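Local coordinates for type III secretion system effector protein ExoU (Pseudomonas fluorescens, PDB 4QMK), which probably acts as a patatin-like phospholipase toxin delivered by type III secretion and directed to the plasma membrane through phosphatidylinositol 4,5-bisphosphate, at residues 589-592 against 593-596; 574-577 against 578-582. One frame throughout, in Å; residues are numbered along the deposited sequence.

Contact 1 (589-592 against 593-596)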
loop_
_atom_site.group_PDB
_atom_site.type_symbol
_atom_site.label_atom_id
_atom_site.label_comp_id
_atom_site.label_asym_id
_atom_site.label_seq_id
_atom_site.Cartn_x
_atom_site.Cartn_y
_atom_site.Cartn_z
ATOM N N GLY A 589 5.588 11.191 34.723
ATOM C CA GLY A 589 6.449 10.542 35.743
ATOM C C GLY A 589 7.908 10.257 35.365
ATOM O O GLY A 589 8.688 9.785 36.180
ATOM N N GLN A 590 8.282 10.546 34.133
ATOM C CA GLN A 590 9.654 10.313 33.663
ATOM C C GLN A 590 10.583 11.097 34.515
ATOM O O GLN A 590 10.444 12.321 34.590
ATOM C CB GLN A 590 9.792 10.818 32.226
ATOM C CG GLN A 590 11.120 10.610 31.624
ATOM C CD GLN A 590 11.333 9.171 31.328
ATOM O OE1 GLN A 590 12.059 8.461 32.030
ATOM N NE2 GLN A 590 10.726 8.722 30.278
ATOM N N PRO A 591 11.540 10.425 35.155
ATOM C CA PRO A 591 12.519 11.080 36.004
ATOM C C PRO A 591 13.306 12.163 35.293
ATOM O O PRO A 591 13.549 12.089 34.111
ATOM C CB PRO A 591 13.441 9.942 36.414
ATOM C CG PRO A 591 12.570 8.752 36.404
ATOM C CD PRO A 591 11.691 8.968 35.214
ATOM N N ALA A 592 13.711 13.143 36.055
ATOM C CA ALA A 592 14.301 14.332 35.548
ATOM C C ALA A 592 15.615 14.117 34.750
ATOM O O ALA A 592 15.834 14.833 33.769
ATOM C CB ALA A 592 14.504 15.328 36.680
ATOM N N ALA A 593 16.456 13.166 35.186
ATOM C CA ALA A 593 17.708 12.897 34.547
ATOM C C ALA A 593 17.466 12.375 33.123
ATOM O O ALA A 593 18.189 12.726 32.164
ATOM C CB ALA A 593 18.554 11.918 35.387
ATOM N N ASN A 594 16.436 11.560 32.980
ATOM C CA ASN A 594 16.030 11.059 31.656
ATOM C C ASN A 594 15.494 12.196 30.768
ATOM O O ASN A 594 15.737 12.212 29.570
ATOM C CB ASN A 594 14.966 9.944 31.785
ATOM C CG ASN A 594 15.565 8.595 32.129
ATOM O OD1 ASN A 594 16.775 8.403 32.065
ATOM N ND2 ASN A 594 14.712 7.631 32.440
ATOM N N VAL A 595 14.771 13.149 31.356
ATOM C CA VAL A 595 14.266 14.324 30.588
ATOM C C VAL A 595 15.436 15.143 30.079
ATOM O O VAL A 595 15.492 15.556 28.923
ATOM C CB VAL A 595 13.303 15.184 31.480
ATOM C CG1 VAL A 595 12.971 16.526 30.889
ATOM C CG2 VAL A 595 12.033 14.403 31.740
ATOM N N GLU A 596 16.405 15.344 30.946
ATOM C CA GLU A 596 17.615 16.093 30.607
ATOM C C GLU A 596 18.381 15.364 29.483
ATOM O O GLU A 596 18.803 15.976 28.523
ATOM C CB GLU A 596 18.451 16.208 31.864
ATOM C CG GLU A 596 19.688 17.073 31.799
ATOM C CD GLU A 596 20.362 17.181 33.180
ATOM O OE1 GLU A 596 20.136 16.290 34.063
ATOM O OE2 GLU A 596 21.111 18.159 33.397
#

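Contact 2 (574-577 against 578-582)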
loop_
_atom_site.group_PDB
_atom_site.type_symbol
_atom_site.label_atom_id
_atom_site.label_comp_id
_atom_site.label_asym_id
_atom_site.label_seq_id
_atom_site.Cartn_x
_atom_site.Cartn_y
_atom_site.Cartn_z
ATOM N N GLU A 574 14.749 13.769 12.695
ATOM C CA GLU A 574 13.392 14.256 12.954
ATOM C C GLU A 574 12.471 13.091 13.241
ATOM O O GLU A 574 11.660 13.131 14.146
ATOM C CB GLU A 574 12.866 15.051 11.777
ATOM C CG GLU A 574 12.830 16.552 11.998
ATOM C CD GLU A 574 14.183 17.170 12.279
ATOM O OE1 GLU A 574 15.105 17.014 11.438
ATOM O OE2 GLU A 574 14.313 17.850 13.327
ATOM N N ASN A 575 12.629 12.032 12.486
ATOM C CA ASN A 575 11.811 10.897 12.685
ATOM C C ASN A 575 12.023 10.206 14.012
ATOM O O ASN A 575 11.046 9.880 14.675
ATOM C CB ASN A 575 11.932 9.983 11.518
ATOM C CG ASN A 575 11.206 10.545 10.309
ATOM O OD1 ASN A 575 10.176 11.158 10.461
ATOM N ND2 ASN A 575 11.752 10.384 9.136
ATOM N N PHE A 576 13.296 10.093 14.430
ATOM C CA PHE A 576 13.679 9.418 15.624
ATOM C C PHE A 576 13.136 10.221 16.790
ATOM O O PHE A 576 12.563 9.658 17.747
ATOM C CB PHE A 576 15.194 9.289 15.689
ATOM C CG PHE A 576 15.685 8.653 16.939
ATOM C CD1 PHE A 576 15.602 7.295 17.114
ATOM C CD2 PHE A 576 16.189 9.418 17.949
ATOM C CE1 PHE A 576 15.988 6.705 18.308
ATOM C CE2 PHE A 576 16.627 8.851 19.148
ATOM C CZ PHE A 576 16.519 7.487 19.337
ATOM N N ILE A 577 13.286 11.535 16.677
ATOM C CA ILE A 577 12.777 12.473 17.657
ATOM C C ILE A 577 11.316 12.326 17.871
ATOM O O ILE A 577 10.855 12.180 18.958
ATOM C CB ILE A 577 13.086 13.915 17.252
ATOM C CG1 ILE A 577 14.595 14.180 17.497
ATOM C CG2 ILE A 577 12.286 14.896 18.083
ATOM C CD1 ILE A 577 15.139 15.496 16.965
ATOM N N ARG A 578 10.587 12.303 16.797
ATOM C CA ARG A 578 9.120 12.281 16.852
ATOM C C ARG A 578 8.594 10.945 17.346
ATOM O O ARG A 578 7.665 10.892 18.083
ATOM C CB ARG A 578 8.622 12.523 15.417
ATOM C CG ARG A 578 7.148 12.746 15.324
ATOM C CD ARG A 578 6.505 11.873 14.283
ATOM N NE ARG A 578 6.810 12.270 12.931
ATOM C CZ ARG A 578 6.662 11.461 11.898
ATOM N NH1 ARG A 578 6.193 10.242 12.071
ATOM N NH2 ARG A 578 6.984 11.868 10.696
ATOM N N GLU A 579 9.256 9.876 16.965
ATOM C CA GLU A 579 8.771 8.531 17.154
ATOM C C GLU A 579 9.382 7.774 18.365
ATOM O O GLU A 579 8.821 6.829 18.861
ATOM C CB GLU A 579 9.098 7.776 15.861
ATOM C CG GLU A 579 8.075 6.768 15.381
ATOM C CD GLU A 579 6.729 7.397 14.994
ATOM O OE1 GLU A 579 5.693 6.777 15.345
ATOM O OE2 GLU A 579 6.716 8.501 14.406
ATOM N N VAL A 580 10.520 8.223 18.853
ATOM C CA VAL A 580 11.160 7.569 19.958
ATOM C C VAL A 580 11.356 8.502 21.164
ATOM O O VAL A 580 10.995 8.163 22.306
ATOM C CB VAL A 580 12.521 7.034 19.543
ATOM C CG1 VAL A 580 13.184 6.393 20.744
ATOM C CG2 VAL A 580 12.382 6.023 18.439
ATOM N N ILE A 581 11.860 9.696 20.925
ATOM C CA ILE A 581 12.062 10.599 22.025
ATOM C C ILE A 581 10.790 11.191 22.585
ATOM O O ILE A 581 10.556 11.114 23.809
ATOM C CB ILE A 581 13.024 11.675 21.659
ATOM C CG1 ILE A 581 14.411 11.044 21.474
ATOM C CG2 ILE A 581 13.095 12.669 22.783
ATOM C CD1 ILE A 581 15.443 12.008 20.940
ATOM N N TYR A 582 9.958 11.742 21.699
ATOM C CA TYR A 582 8.730 12.387 22.083
ATOM C C TYR A 582 7.917 11.583 23.147
ATOM O O TYR A 582 7.680 12.074 24.208
ATOM C CB TYR A 582 7.898 12.707 20.862
ATOM C CG TYR A 582 6.550 13.316 21.215
ATOM C CD1 TYR A 582 6.448 14.649 21.626
ATOM C CD2 TYR A 582 5.399 12.548 21.236
ATOM C CE1 TYR A 582 5.221 15.201 22.012
ATOM C CE2 TYR A 582 4.173 13.094 21.625
ATOM C CZ TYR A 582 4.096 14.425 21.993
ATOM O OH TYR A 582 2.907 14.985 22.342
#

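Contact 1 (589-592 against 593-596)
Gln590 lays its side chain across that of Asn594 at about a right angle, its CD 3.7 Å from Asn594 CB. The overlap ends in a bond between the two amides: Asn594 ND2 donates to Gln590 OE1 over 2.8 Å, with an N-H...acceptor angle of 161°. The acceptor sits close to the plane of the Asn594 amide, whereas the donor stands above the carbonyl plane of Gln590, 36° out of it, so the bond is fairly straight for the donor but misses the lone-pair direction of the acceptor. The 65° between the two amide planes is consistent with the donor standing off the carbonyl plane. Gln590 can reach over the first turn because its CG lies anti to the backbone N and the chain then bends at chi2. Its CG also meets Val595 CG2 at 3.9 Å, the two side chains sliding past each other in opposite directions.

Pro591 occupies the N-cap position of helix 592-606. Its carbonyl O takes the first i to i+4 bond, from Val595 N at 3.2 Å. The next follows from Glu596 N to Ala592 O, 2.9 Å long. Val595 CG2 packs 3.6 Å from Pro591 O, placing a methyl group beside the first carbonyl of the helix's hydrogen-bond series.

Both amides have further partners. Gln590 NE2 donates to Ser584 O, near the end of helix 555-585, and bonds to Tyr625 OH, while Asn594 ND2 also donates to Arg626 O. Gln590 and Asn594 are both buried, and this sharing of bonds implies that the amides tie the start of helix 592-606 to the end of helix 555-585 and to residues 625-626, just after helix 611-624, through neutral bonds rather than charge.

Contact 2 (574-577 against 578-582)
Phe576 O takes two backbone donors, Val580 N at 2.7 Å and Ile581 N at 3.3 Å. The first is the i to i+4 bond of an alpha-helix and the second spans five residues. Ile577 O likewise accepts from Tyr582 N, five residues on, over 2.9 Å with a C=O...donor angle of 175°. These bonds mark a wider pi-type turn within helix 555-585, where the backbone locally widens to five-residue spacing.

Two successive side chains meet the Phe576 ring; the wider turn probably helps bring Ile581, at i+5, to it. Val580 CB lies over one face, 4.0 Å from the ring centroid and 22° off its normal, a CH-pi contact offset toward the rim. Ile581 reaches the ring obliquely and crosses the Phe576 side chain at about a right angle, its CD1 3.8 Å from Phe576 CE2. With CG anti to the backbone N, Phe576 carries its ring along the helix to these partners. Such a pi-bulge sits here in the C-terminal region of the ExoU family, in a helix whose apolar side faces helix 592-606: Phe576 and Ile577 touch Leu605, and Ile581 touches Leu598 and Val602. Separately, Trp647 meets the Phe576 ring edge-to-face.

Arg578 and Asn575 run side by side in the same direction. Asn575 OD1 stands over one face of the guanidinium, 3.3 Å from Arg578 NH2, at an angle too poor for a hydrogen bond, and the amide and guanidinium planes are 79° apart. The other terminal nitrogen, NH1 of Arg578, forms a salt bridge with Glu579 OE2 at 3.0 Å, the acceptor tilted out of the guanidinium plane.

Overall arrangement
Contact 2 comes first along the chain, within helix 555-585, and contact 1 follows after the connecting loop, where helix 592-606 begins. Their centres are 16 Å apart and their nearest atoms about 7 Å, so they do not touch. Contact 2 itself meets helix 592-606, further along that helix than contact 1, while Ser584, the acceptor of Gln590 NE2, gives a second tie between the helices. Contact 2 lies about 16 Å from the chain's centre and contact 1 about 30 Å, both on the same side. The inner contact reaches toward the phospholipase part through Tyr582, which touches Pro255 and Leu257 of strand 254-260, an outermost strand of the mixed sheet within this chain.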